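Local coordinates for protein cryptic loci regulator 2 (PDB 5IKJ) that acts upstream of histone deacetylases to promote transcriptional silencing and is required for the gene-silencing function of the SHREC repressor complex, at residues D377-I382 with I417-D422. Numbering follows the deposited sequence.
Sequences DHFYGI and IYVNED
His378 and Tyr418 face each other as a non-hydrogen-bonded pair where two antiparallel strands meet. The strands are 377-379 and 417-419, at 148° between their directions. The two side chains lie side by side and point the same way. CB of Tyr418 sits over one face of the imidazole, offset toward the rim. Tyr418 CB makes a CH-pi contact there, 3.7 Å from the centroid of the His378 ring. Tyr418 CG lies between the backbone N and the carbonyl carbon (chi1 61°). The end of the tyrosine side chain leads away from strand 377-379. Only the near part of its ring meets the imidazole, with Tyr418 CG 4.0 Å from His378 CE1. The two ring planes are inclined at 40°. His378 ND1 is hydrogen-bonded to Asp416 OD1, just before segment 417-422, which ties down the rotation of the imidazole.

On the opposite face of the sheet, Phe379 CE2 touches Val419 CG2 at 3.7 Å. Leu336 of strand 333-340 packs on both residues. The side chain of Asp377 starts out on the same face as Val419.

The backbone holds the register. Val419 N gives a hydrogen bond to Asp377 O at 2.8 Å. Phe379 N gives one to Ile417 O, also at 2.8 Å. The Asp377 N to Val419 O bond is weak at 3.4 Å, and a water lies beside it and donates to Val419 O. Past Phe379 the chain turns at Tyr380, where Tyr380 and Gly381 form a classic beta bulge opposite Phe337.

An alanine in place of His378 would probably leave Asp416 without this partner and Tyr418 CB without the ring face beneath it. The pairing thus combines main-chain bonds with a CH-pi contact on one face and an apolar contact of Phe379 with Val419 on the other, joining strands 377-384 and 411-419 within the Clr2 SH3-clan family region.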
loop_
_atom_site.group_PDB
_atom_site.type_symbol
_atom_site.label_atom_id
_atom_site.label_comp_id
_atom_site.label_asym_id
_atom_site.label_seq_id
_atom_site.Cartn_x
_atom_site.Cartn_y
_atom_site.Cartn_z
ATOM N N ASP A 377 17.792 -5.792 5.302
ATOM C CA ASP A 377 16.576 -5.026 5.526
ATOM C C ASP A 377 15.859 -4.840 4.196
ATOM O O ASP A 377 16.474 -4.439 3.203
ATOM C CB ASP A 377 16.894 -3.669 6.154
ATOM C CG ASP A 377 17.330 -3.782 7.600
ATOM O OD1 ASP A 377 16.996 -4.797 8.248
ATOM O OD2 ASP A 377 18.000 -2.852 8.093
ATOM N N HIS A 378 14.564 -5.140 4.177
ATOM C CA HIS A 378 13.754 -5.059 2.972
ATOM C C HIS A 378 12.778 -3.894 3.080
ATOM O O HIS A 378 12.321 -3.548 4.173
ATOM C CB HIS A 378 13.000 -6.370 2.740
ATOM C CG HIS A 378 13.900 -7.554 2.563
ATOM N ND1 HIS A 378 14.159 -8.114 1.330
ATOM C CD2 HIS A 378 14.614 -8.274 3.461
ATOM C CE1 HIS A 378 14.989 -9.131 1.477
ATOM N NE2 HIS A 378 15.281 -9.249 2.760
ATOM N N PHE A 379 12.465 -3.290 1.937
ATOM C CA PHE A 379 11.719 -2.040 1.908
ATOM C C PHE A 379 10.662 -2.071 0.816
ATOM O O PHE A 379 10.902 -2.570 -0.287
ATOM C CB PHE A 379 12.661 -0.849 1.690
ATOM C CG PHE A 379 13.593 -0.602 2.837
ATOM C CD1 PHE A 379 13.215 0.213 3.888
ATOM C CD2 PHE A 379 14.846 -1.192 2.869
ATOM C CE1 PHE A 379 14.068 0.441 4.950
ATOM C CE2 PHE A 379 15.705 -0.967 3.930
ATOM C CZ PHE A 379 15.313 -0.149 4.970
ATOM N N TYR A 380 9.491 -1.516 1.137
ATOM C CA TYR A 380 8.400 -1.441 0.170
ATOM C C TYR A 380 8.797 -0.644 -1.064
ATOM O O TYR A 380 8.409 -0.989 -2.188
ATOM C CB TYR A 380 7.175 -0.803 0.820
ATOM C CG TYR A 380 6.074 -1.762 1.178
ATOM C CD1 TYR A 380 6.095 -2.462 2.374
ATOM C CD2 TYR A 380 4.998 -1.947 0.328
ATOM C CE1 TYR A 380 5.074 -3.330 2.706
ATOM C CE2 TYR A 380 3.981 -2.810 0.648
ATOM C CZ TYR A 380 4.018 -3.501 1.836
ATOM O OH TYR A 380 2.986 -4.358 2.141
ATOM N N GLY A 381 9.550 0.434 -0.881
ATOM C CA GLY A 381 9.804 1.328 -1.995
ATOM C C GLY A 381 10.908 2.312 -1.682
ATOM O O GLY A 381 11.521 2.285 -0.612
ATOM N N ILE A 382 11.144 3.198 -2.647
ATOM C CA ILE A 382 12.238 4.157 -2.577
ATOM C C ILE A 382 11.922 5.325 -3.499
ATOM O O ILE A 382 11.496 5.129 -4.642
ATOM C CB ILE A 382 13.572 3.492 -2.963
ATOM C CG1 ILE A 382 14.746 4.441 -2.715
ATOM C CG2 ILE A 382 13.547 3.050 -4.423
ATOM C CD1 ILE A 382 16.101 3.762 -2.795
ATOM N N ILE A 417 13.245 -5.186 -2.867
ATOM C CA ILE A 417 14.143 -4.057 -2.658
ATOM C C ILE A 417 14.694 -4.182 -1.247
ATOM O O ILE A 417 13.924 -4.230 -0.281
ATOM C CB ILE A 417 13.433 -2.705 -2.851
ATOM C CG1 ILE A 417 12.991 -2.547 -4.309
ATOM C CG2 ILE A 417 14.346 -1.549 -2.438
ATOM C CD1 ILE A 417 12.100 -1.347 -4.557
ATOM N N TYR A 418 16.018 -4.239 -1.125
ATOM C CA TYR A 418 16.630 -4.509 0.165
ATOM C C TYR A 418 18.027 -3.915 0.217
ATOM O O TYR A 418 18.656 -3.652 -0.812
ATOM C CB TYR A 418 16.691 -6.016 0.449
ATOM C CG TYR A 418 17.518 -6.801 -0.549
ATOM C CD1 TYR A 418 16.947 -7.301 -1.712
ATOM C CD2 TYR A 418 18.866 -7.051 -0.324
ATOM C CE1 TYR A 418 17.697 -8.022 -2.624
ATOM C CE2 TYR A 418 19.622 -7.771 -1.231
ATOM C CZ TYR A 418 19.032 -8.253 -2.378
ATOM O OH TYR A 418 19.779 -8.968 -3.284
ATOM N N VAL A 419 18.500 -3.710 1.441
ATOM C CA VAL A 419 19.868 -3.293 1.711
ATOM C C VAL A 419 20.655 -4.536 2.101
ATOM O O VAL A 419 20.369 -5.160 3.131
ATOM C CB VAL A 419 19.919 -2.233 2.822
ATOM C CG1 VAL A 419 21.350 -1.804 3.092
ATOM C CG2 VAL A 419 19.061 -1.031 2.445
ATOM N N ASN A 420 21.639 -4.901 1.288
ATOM C CA ASN A 420 22.420 -6.100 1.551
ATOM C C ASN A 420 23.344 -5.837 2.741
ATOM O O ASN A 420 23.278 -4.797 3.401
ATOM C CB ASN A 420 23.181 -6.530 0.298
ATOM C CG ASN A 420 24.253 -5.535 -0.118
ATOM O OD1 ASN A 420 24.622 -4.639 0.642
ATOM N ND2 ASN A 420 24.762 -5.695 -1.332
ATOM N N GLU A 421 24.224 -6.792 3.030
ATOM C CA GLU A 421 25.110 -6.674 4.181
ATOM C C GLU A 421 26.304 -5.763 3.920
ATOM O O GLU A 421 27.034 -5.445 4.866
ATOM C CB GLU A 421 25.583 -8.062 4.637
ATOM C CG GLU A 421 26.069 -9.010 3.541
ATOM C CD GLU A 421 26.163 -10.445 4.025
ATOM O OE1 GLU A 421 26.033 -10.670 5.246
ATOM O OE2 GLU A 421 26.358 -11.346 3.184
ATOM N N ASP A 422 26.519 -5.333 2.678
ATOM C CA ASP A 422 27.455 -4.258 2.376
ATOM C C ASP A 422 26.789 -2.886 2.401
ATOM O O ASP A 422 27.386 -1.912 1.932
ATOM C CB ASP A 422 28.109 -4.485 1.010
ATOM C CG ASP A 422 28.867 -5.796 0.936
ATOM O OD1 ASP A 422 29.287 -6.304 1.996
ATOM O OD2 ASP A 422 29.050 -6.315 -0.187
HETATM O O HOH W 1 20.737 -4.348 5.958
#